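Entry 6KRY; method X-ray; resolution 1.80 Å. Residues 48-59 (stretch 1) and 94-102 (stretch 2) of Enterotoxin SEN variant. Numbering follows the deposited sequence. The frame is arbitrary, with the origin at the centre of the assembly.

Stretch 1 48-59: IILKDIDISVLK
Stretch 2, residues 94-102: GLTEEKTSC

Contact between residues 48-59 and 94-102 of one chain of the enterotoxin SEN variant, burying 387 Å² summed over both sides. No backbone-to-backbone hydrogen bond links the stretches; side chains make most of the contact, with one main-chain acceptor, Lys 59 O. The register is Ile 49 CA to Gly 94 CA 7.9 Å, Leu 58 CA to Ser 101 CA 7.8 Å, Lys 59 CA to Lys 99 CA 7.3 Å. Stretch 1 enters as a strand through Ile 48, Ile 49 and Leu 50, turns a corner at Lys 51, and passes Asp 52 with positive phi (57/45) into a weakly bonded strand reaching about Ile 55. A turn follows: Leu 58 N donates to Ile 55 O (3.2 Å), and Lys 59 N, in a residue again of positive phi (58/43), donates to Ser 56 O (3.1 Å) and weakly to Ile 55 O (2.9 Å). In stretch 2 a type I turn runs from Leu 95 to Glu 98, with Thr 96 at -60/-38 and Glu 97 at -105/24, and is closed by Glu 98 N donating to Leu 95 O (3.1 Å); a strand then begins at Thr 100.

The shorter of the two hydrogen bonds across the stretches, at 2.9 Å, is a salt bridge in which Lys 51 NZ donates to Glu 98 OE2. The CB of Lys 51 points sideways, but its m, m, t, p chain brings the ammonium across to Glu 98, whose CB points toward stretch 1 (chi1 m, chi2 t). Both carboxylate oxygens are thus satisfied, since Glu 98 OE1 bonds elsewhere in the structure. Lys 51 NZ also lies 3.5 Å from Leu 95 CD2, so the charge sits against an apolar methyl. Beside it, Ile 49 (m, t) meets Leu 95, CD1 to CD1 at 3.9 Å; Leu 95 lies between rotamer wells at -93° and 17°.

Toward the other end, Lys 99, m at all four chi angles, curls its amine to the main chain: Lys 99 NZ donates weakly to Lys 59 O at 3.4 Å. Lys 59 (m, t, t, m) instead sends its own amine away from stretch 2. Ser 101 (m) points toward stretch 1, with Ile 55 CD1 (m, t) 4.0 Å from Ser 101 CB and Leu 58 CD1 (m, t) 3.4 Å from Ser 101 OG. Its hydroxyl is not left unpaired, because Ser 101 OG hydrogen-bonds to a residue just beyond the stretches. Thr 100 and Cys 102 point away from stretch 1.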

# COMPACT_ATOMS: atom_id res chain seq x y z
N ILE A 48 -10.78 -0.45 13.61
CA ILE A 48 -10.18 -0.24 14.88
C ILE A 48 -9.58 1.17 14.90
O ILE A 48 -9.22 1.73 13.86
CB ILE A 48 -9.10 -1.32 15.19
CG1 ILE A 48 -7.89 -1.22 14.25
CG2 ILE A 48 -9.69 -2.72 15.18
CD1 ILE A 48 -6.84 -2.30 14.46
N ILE A 49 -9.57 1.80 16.09
CA ILE A 49 -9.12 3.14 16.26
C ILE A 49 -7.97 3.17 17.26
O ILE A 49 -8.04 2.60 18.35
CB ILE A 49 -10.28 4.07 16.65
CG1 ILE A 49 -11.30 4.14 15.50
CG2 ILE A 49 -9.77 5.46 17.01
CD1 ILE A 49 -12.59 4.75 15.87
N LEU A 50 -6.91 3.86 16.84
CA LEU A 50 -5.68 4.05 17.59
C LEU A 50 -5.47 5.53 17.89
O LEU A 50 -5.64 6.38 17.00
CB LEU A 50 -4.49 3.56 16.77
CG LEU A 50 -4.49 2.07 16.49
CD1 LEU A 50 -5.10 1.81 15.13
CD2 LEU A 50 -3.10 1.52 16.61
N LYS A 51 -5.06 5.82 19.13
CA LYS A 51 -4.81 7.18 19.62
C LYS A 51 -3.32 7.54 19.48
O LYS A 51 -2.50 6.68 19.35
CB LYS A 51 -5.21 7.30 21.08
CG LYS A 51 -6.63 6.82 21.37
CD LYS A 51 -7.68 7.33 20.38
CE LYS A 51 -9.06 6.80 20.69
NZ LYS A 51 -9.76 7.67 21.67
N ASP A 52 -3.03 8.84 19.54
CA ASP A 52 -1.65 9.33 19.62
C ASP A 52 -0.85 8.81 18.43
O ASP A 52 0.27 8.33 18.55
CB ASP A 52 -0.95 8.94 20.93
CG ASP A 52 -1.64 9.44 22.20
OD1 ASP A 52 -2.62 10.20 22.06
OD2 ASP A 52 -1.20 9.07 23.32
N ILE A 53 -1.46 8.88 17.27
CA ILE A 53 -0.75 8.71 16.02
C ILE A 53 -0.75 10.07 15.32
O ILE A 53 -1.77 10.47 14.76
CB ILE A 53 -1.42 7.67 15.13
CG1 ILE A 53 -1.67 6.35 15.85
CG2 ILE A 53 -0.64 7.49 13.83
CD1 ILE A 53 -0.46 5.53 16.06
N ASP A 54 0.39 10.76 15.37
CA ASP A 54 0.43 12.16 15.00
C ASP A 54 0.88 12.26 13.55
O ASP A 54 1.92 11.74 13.16
CB ASP A 54 1.25 12.94 16.04
CG ASP A 54 0.46 12.99 17.34
OD1 ASP A 54 -0.58 13.70 17.37
OD2 ASP A 54 0.80 12.22 18.26
N ILE A 55 0.02 12.87 12.74
CA ILE A 55 0.31 13.09 11.36
C ILE A 55 0.27 14.61 11.13
O ILE A 55 -0.82 15.24 10.99
CB ILE A 55 -0.65 12.33 10.44
CG1 ILE A 55 -0.57 10.82 10.67
CG2 ILE A 55 -0.35 12.71 9.01
CD1 ILE A 55 -1.50 9.99 9.80
N SER A 56 1.47 15.17 11.09
CA SER A 56 1.68 16.59 11.06
C SER A 56 0.99 17.25 9.86
O SER A 56 0.33 18.29 9.97
CB SER A 56 3.15 16.89 11.07
OG SER A 56 3.35 18.20 11.57
N VAL A 57 1.13 16.64 8.69
CA VAL A 57 0.68 17.31 7.47
C VAL A 57 -0.85 17.43 7.45
O VAL A 57 -1.35 18.32 6.78
CB VAL A 57 1.22 16.63 6.21
CG1 VAL A 57 2.74 16.80 6.13
CG2 VAL A 57 0.82 15.17 6.13
N LEU A 58 -1.60 16.57 8.16
CA LEU A 58 -3.08 16.67 8.16
C LEU A 58 -3.57 17.20 9.51
O LEU A 58 -4.74 17.38 9.69
CB LEU A 58 -3.71 15.30 7.86
CG LEU A 58 -3.58 14.76 6.42
CD1 LEU A 58 -4.47 13.55 6.21
CD2 LEU A 58 -3.92 15.82 5.38
N LYS A 59 -2.65 17.41 10.46
CA LYS A 59 -2.94 17.89 11.83
C LYS A 59 -3.90 16.92 12.52
O LYS A 59 -4.82 17.37 13.18
CB LYS A 59 -3.56 19.29 11.82
CG LYS A 59 -2.68 20.41 11.28
CD LYS A 59 -3.46 21.70 11.05
CE LYS A 59 -2.66 22.78 10.35
NZ LYS A 59 -1.31 22.90 10.96
N GLY A 94 -13.76 9.85 12.33
CA GLY A 94 -13.35 9.32 13.60
C GLY A 94 -14.30 9.72 14.71
O GLY A 94 -15.46 10.14 14.50
N LEU A 95 -13.80 9.55 15.93
CA LEU A 95 -14.49 9.97 17.13
C LEU A 95 -14.77 11.48 17.06
O LEU A 95 -14.01 12.24 16.52
CB LEU A 95 -13.60 9.60 18.32
CG LEU A 95 -13.81 8.24 19.00
CD1 LEU A 95 -14.60 7.25 18.17
CD2 LEU A 95 -12.48 7.65 19.44
N THR A 96 -15.90 11.92 17.63
CA THR A 96 -16.49 13.26 17.34
C THR A 96 -15.54 14.42 17.69
O THR A 96 -15.47 15.42 16.98
CB THR A 96 -17.81 13.44 18.10
OG1 THR A 96 -18.70 12.40 17.70
CG2 THR A 96 -18.46 14.79 17.85
N GLU A 97 -14.81 14.28 18.79
CA GLU A 97 -13.98 15.34 19.33
C GLU A 97 -12.50 15.05 19.03
O GLU A 97 -11.61 15.47 19.76
CB GLU A 97 -14.25 15.44 20.84
CG GLU A 97 -13.93 14.16 21.62
CD GLU A 97 -14.62 12.84 21.22
OE1 GLU A 97 -14.47 11.83 21.96
OE2 GLU A 97 -15.29 12.82 20.17
N GLU A 98 -12.22 14.27 17.99
CA GLU A 98 -10.86 13.89 17.67
C GLU A 98 -10.59 14.32 16.22
O GLU A 98 -11.53 14.60 15.47
CB GLU A 98 -10.66 12.38 17.83
CG GLU A 98 -10.79 11.92 19.26
CD GLU A 98 -10.11 10.60 19.62
OE1 GLU A 98 -9.87 9.74 18.70
OE2 GLU A 98 -9.84 10.41 20.84
N LYS A 99 -9.32 14.43 15.87
CA LYS A 99 -8.92 14.69 14.51
C LYS A 99 -8.30 13.39 13.99
O LYS A 99 -7.32 12.92 14.54
CB LYS A 99 -7.99 15.90 14.49
CG LYS A 99 -8.61 17.19 15.03
CD LYS A 99 -9.71 17.78 14.15
CE LYS A 99 -9.27 18.09 12.72
NZ LYS A 99 -7.91 18.68 12.64
N THR A 100 -8.89 12.83 12.94
CA THR A 100 -8.62 11.43 12.62
C THR A 100 -8.23 11.30 11.15
O THR A 100 -8.80 11.95 10.30
CB THR A 100 -9.83 10.55 13.00
OG1 THR A 100 -10.14 10.75 14.38
CG2 THR A 100 -9.58 9.08 12.81
N SER A 101 -7.20 10.47 10.89
CA SER A 101 -6.88 10.00 9.57
C SER A 101 -7.21 8.51 9.47
O SER A 101 -7.42 7.84 10.49
CB SER A 101 -5.44 10.24 9.24
OG SER A 101 -5.26 11.61 8.95
N CYS A 102 -7.26 8.02 8.23
CA CYS A 102 -7.73 6.69 7.93
C CYS A 102 -6.77 5.95 6.98
O CYS A 102 -6.18 6.52 6.11
CB CYS A 102 -9.08 6.72 7.25
SG CYS A 102 -9.86 5.10 7.39